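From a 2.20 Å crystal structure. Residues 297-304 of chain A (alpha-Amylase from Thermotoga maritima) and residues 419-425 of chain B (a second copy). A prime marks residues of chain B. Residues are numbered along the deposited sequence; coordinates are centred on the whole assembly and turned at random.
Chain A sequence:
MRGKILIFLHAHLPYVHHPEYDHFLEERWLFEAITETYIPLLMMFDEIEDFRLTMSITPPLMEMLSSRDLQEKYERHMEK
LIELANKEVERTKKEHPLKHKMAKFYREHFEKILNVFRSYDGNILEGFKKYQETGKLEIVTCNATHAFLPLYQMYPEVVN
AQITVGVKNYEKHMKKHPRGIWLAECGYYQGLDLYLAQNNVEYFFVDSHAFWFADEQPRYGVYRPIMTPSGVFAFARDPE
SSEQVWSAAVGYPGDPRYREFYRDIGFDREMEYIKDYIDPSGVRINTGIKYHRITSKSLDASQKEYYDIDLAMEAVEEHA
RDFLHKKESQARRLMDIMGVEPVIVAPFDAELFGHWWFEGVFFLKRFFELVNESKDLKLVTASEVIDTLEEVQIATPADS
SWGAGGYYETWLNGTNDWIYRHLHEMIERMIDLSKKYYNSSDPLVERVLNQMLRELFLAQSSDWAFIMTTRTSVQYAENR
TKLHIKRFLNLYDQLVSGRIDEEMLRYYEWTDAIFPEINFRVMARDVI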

# COMPACT_ATOMS: atom_id res chain seq x y z
N LYS A 297 1.48 -23.33 -25.48
CA LYS A 297 1.41 -21.88 -25.34
C LYS A 297 0.15 -21.39 -24.66
O LYS A 297 -0.17 -20.20 -24.72
CB LYS A 297 1.51 -21.21 -26.72
CG LYS A 297 2.85 -21.39 -27.36
CD LYS A 297 3.96 -20.72 -26.56
CE LYS A 297 5.27 -20.69 -27.38
NZ LYS A 297 6.26 -19.79 -26.71
N SER A 298 -0.60 -22.31 -24.05
CA SER A 298 -1.87 -21.93 -23.46
C SER A 298 -1.67 -20.99 -22.28
O SER A 298 -0.71 -21.12 -21.53
CB SER A 298 -2.68 -23.15 -23.03
OG SER A 298 -3.96 -22.74 -22.63
N LEU A 299 -2.58 -20.04 -22.15
CA LEU A 299 -2.71 -19.16 -21.01
C LEU A 299 -3.40 -19.86 -19.84
O LEU A 299 -3.36 -19.37 -18.73
CB LEU A 299 -3.54 -17.96 -21.44
CG LEU A 299 -2.80 -16.69 -21.84
CD1 LEU A 299 -1.32 -16.93 -22.17
CD2 LEU A 299 -3.51 -15.98 -22.92
N ASP A 300 -4.04 -21.00 -20.12
CA ASP A 300 -4.68 -21.82 -19.11
C ASP A 300 -3.68 -22.77 -18.47
O ASP A 300 -3.48 -23.90 -18.94
CB ASP A 300 -5.86 -22.59 -19.71
CG ASP A 300 -6.63 -23.42 -18.68
OD1 ASP A 300 -6.26 -23.42 -17.48
OD2 ASP A 300 -7.60 -24.10 -19.08
N ALA A 301 -3.06 -22.31 -17.37
CA ALA A 301 -2.01 -23.08 -16.69
C ALA A 301 -2.50 -24.40 -16.08
O ALA A 301 -1.71 -25.30 -15.83
CB ALA A 301 -1.30 -22.22 -15.64
N SER A 302 -3.82 -24.50 -15.86
CA SER A 302 -4.41 -25.73 -15.32
C SER A 302 -4.37 -26.91 -16.30
O SER A 302 -4.50 -28.07 -15.90
CB SER A 302 -5.84 -25.46 -14.84
OG SER A 302 -6.77 -25.53 -15.91
N GLN A 303 -4.17 -26.62 -17.58
CA GLN A 303 -4.15 -27.66 -18.60
C GLN A 303 -2.78 -28.30 -18.81
O GLN A 303 -2.59 -29.07 -19.76
CB GLN A 303 -4.70 -27.11 -19.91
CG GLN A 303 -6.19 -26.72 -19.84
CD GLN A 303 -6.75 -26.41 -21.23
OE1 GLN A 303 -6.45 -27.12 -22.19
NE2 GLN A 303 -7.53 -25.33 -21.34
N LYS A 304 -1.84 -28.00 -17.91
CA LYS A 304 -0.46 -28.47 -18.00
C LYS A 304 -0.26 -29.93 -17.66
O LYS A 304 -0.73 -30.43 -16.64
CB LYS A 304 0.46 -27.59 -17.13
CG LYS A 304 0.63 -26.21 -17.76
CD LYS A 304 1.81 -25.48 -17.24
CE LYS A 304 1.75 -24.03 -17.70
NZ LYS A 304 2.38 -23.79 -19.04
N ILE B 419 -4.86 -13.05 -13.95
CA ILE B 419 -5.07 -12.30 -15.16
C ILE B 419 -5.07 -13.22 -16.40
O ILE B 419 -5.90 -13.04 -17.29
CB ILE B 419 -4.03 -11.16 -15.31
CG1 ILE B 419 -4.41 -9.99 -14.39
CG2 ILE B 419 -3.89 -10.71 -16.79
CD1 ILE B 419 -3.40 -8.83 -14.37
N TYR B 420 -4.16 -14.20 -16.42
CA TYR B 420 -4.03 -15.11 -17.54
C TYR B 420 -5.19 -16.07 -17.71
O TYR B 420 -5.73 -16.16 -18.81
CB TYR B 420 -2.71 -15.85 -17.52
CG TYR B 420 -1.58 -14.97 -17.93
CD1 TYR B 420 -0.26 -15.26 -17.55
CD2 TYR B 420 -1.81 -13.82 -18.66
CE1 TYR B 420 0.82 -14.42 -17.94
CE2 TYR B 420 -0.77 -12.96 -19.03
CZ TYR B 420 0.54 -13.27 -18.67
OH TYR B 420 1.56 -12.42 -19.07
N ARG B 421 -5.61 -16.77 -16.65
CA ARG B 421 -6.75 -17.66 -16.80
C ARG B 421 -8.01 -16.88 -17.11
O ARG B 421 -8.90 -17.39 -17.79
CB ARG B 421 -6.95 -18.66 -15.64
CG ARG B 421 -7.05 -18.03 -14.27
CD ARG B 421 -8.09 -18.73 -13.37
NE ARG B 421 -8.48 -17.81 -12.29
CZ ARG B 421 -8.90 -18.18 -11.08
NH1 ARG B 421 -9.21 -17.24 -10.19
NH2 ARG B 421 -9.01 -19.47 -10.76
N HIS B 422 -8.09 -15.63 -16.66
CA HIS B 422 -9.21 -14.80 -17.08
C HIS B 422 -9.15 -14.42 -18.55
O HIS B 422 -10.19 -14.39 -19.22
CB HIS B 422 -9.40 -13.57 -16.20
CG HIS B 422 -10.23 -13.85 -14.99
ND1 HIS B 422 -9.69 -14.20 -13.77
CD2 HIS B 422 -11.58 -13.91 -14.83
CE1 HIS B 422 -10.66 -14.46 -12.91
NE2 HIS B 422 -11.82 -14.27 -13.52
N LEU B 423 -7.95 -14.13 -19.05
CA LEU B 423 -7.78 -13.87 -20.47
C LEU B 423 -8.14 -15.09 -21.33
O LEU B 423 -8.87 -14.98 -22.30
CB LEU B 423 -6.38 -13.36 -20.74
CG LEU B 423 -6.14 -11.86 -21.06
CD1 LEU B 423 -7.31 -10.90 -20.87
CD2 LEU B 423 -4.90 -11.36 -20.35
N HIS B 424 -7.64 -16.25 -20.93
CA HIS B 424 -7.98 -17.49 -21.53
C HIS B 424 -9.50 -17.70 -21.66
O HIS B 424 -10.00 -17.90 -22.78
CB HIS B 424 -7.36 -18.63 -20.75
CG HIS B 424 -7.77 -19.98 -21.25
ND1 HIS B 424 -8.74 -20.73 -20.64
CD2 HIS B 424 -7.37 -20.67 -22.34
CE1 HIS B 424 -8.90 -21.86 -21.32
NE2 HIS B 424 -8.08 -21.84 -22.36
N GLU B 425 -10.24 -17.59 -20.54
CA GLU B 425 -11.70 -17.73 -20.57
C GLU B 425 -12.38 -16.64 -21.38
O GLU B 425 -13.34 -16.90 -22.12
CB GLU B 425 -12.29 -17.74 -19.15
CG GLU B 425 -12.07 -19.00 -18.40
CD GLU B 425 -12.69 -20.19 -19.08
OE1 GLU B 425 -13.79 -20.03 -19.73
OE2 GLU B 425 -12.07 -21.29 -18.98

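A looped stretch of chain A lies against one side of a helix in chain B, and no hydrogen bond crosses between them; the contact rests on packing, with the side chains of Asp300, Ser302 and Gln303 hydrogen-bonded to one another.

Leu299 is the apolar center. Its CB points toward the helix, and the buried side chain meets residues one turn apart: Leu299 CB lies 3.9 Å from His424′ CB and Leu299 CG 4.4 Å from Tyr420′ CD2; Leu299 CD2 reaches Leu423′ CB at 4.5 Å. A branched aliphatic chain suits this site because it can touch several neighbors without needing a polar partner. Its chi1 of -98° and chi2 of 18° both fall between the usual wells, as do those of Leu423′, so neither leucine adopts a standard rotamer. Tyr420′ (chi1 m) also points toward the loop, its CB 3.8 Å from the carbonyl O of Leu299.

His424′, with chi1 t, sets its ring face against Asp300 CB. CB of Asp300 stands 3.4 Å from the centroid of the His424′ ring, only 2° off the normal, a CH-pi contact squarely over the face. A flat aromatic ring serves well here, offering its pi surface to an aliphatic CH.

Asp300, with chi1 t, organizes the loop through its carboxylate. Asp300 OD1 accepts a hydrogen bond from Ser302 OG at 2.7 Å and a weak one from Ser302 N at 3.1 Å, while Asp300 OD2 accepts a hydrogen bond from Gln303 NE2 at 2.6 Å. The p rotamer of Ser302 accompanies the first of these bonds; the longer Gln303 chain, m then t, carries its amide back to OD2. Ser298 OG accepts a hydrogen bond from Asp300 N at 3.1 Å. A short acidic side chain with two acceptor oxygens is thus well suited to bracing the turn while its CB packs on the imidazole.

Arg421′ contributes at the margin, its backbone N 4.0 Å from Leu299 O, while the end of its side chain leads away.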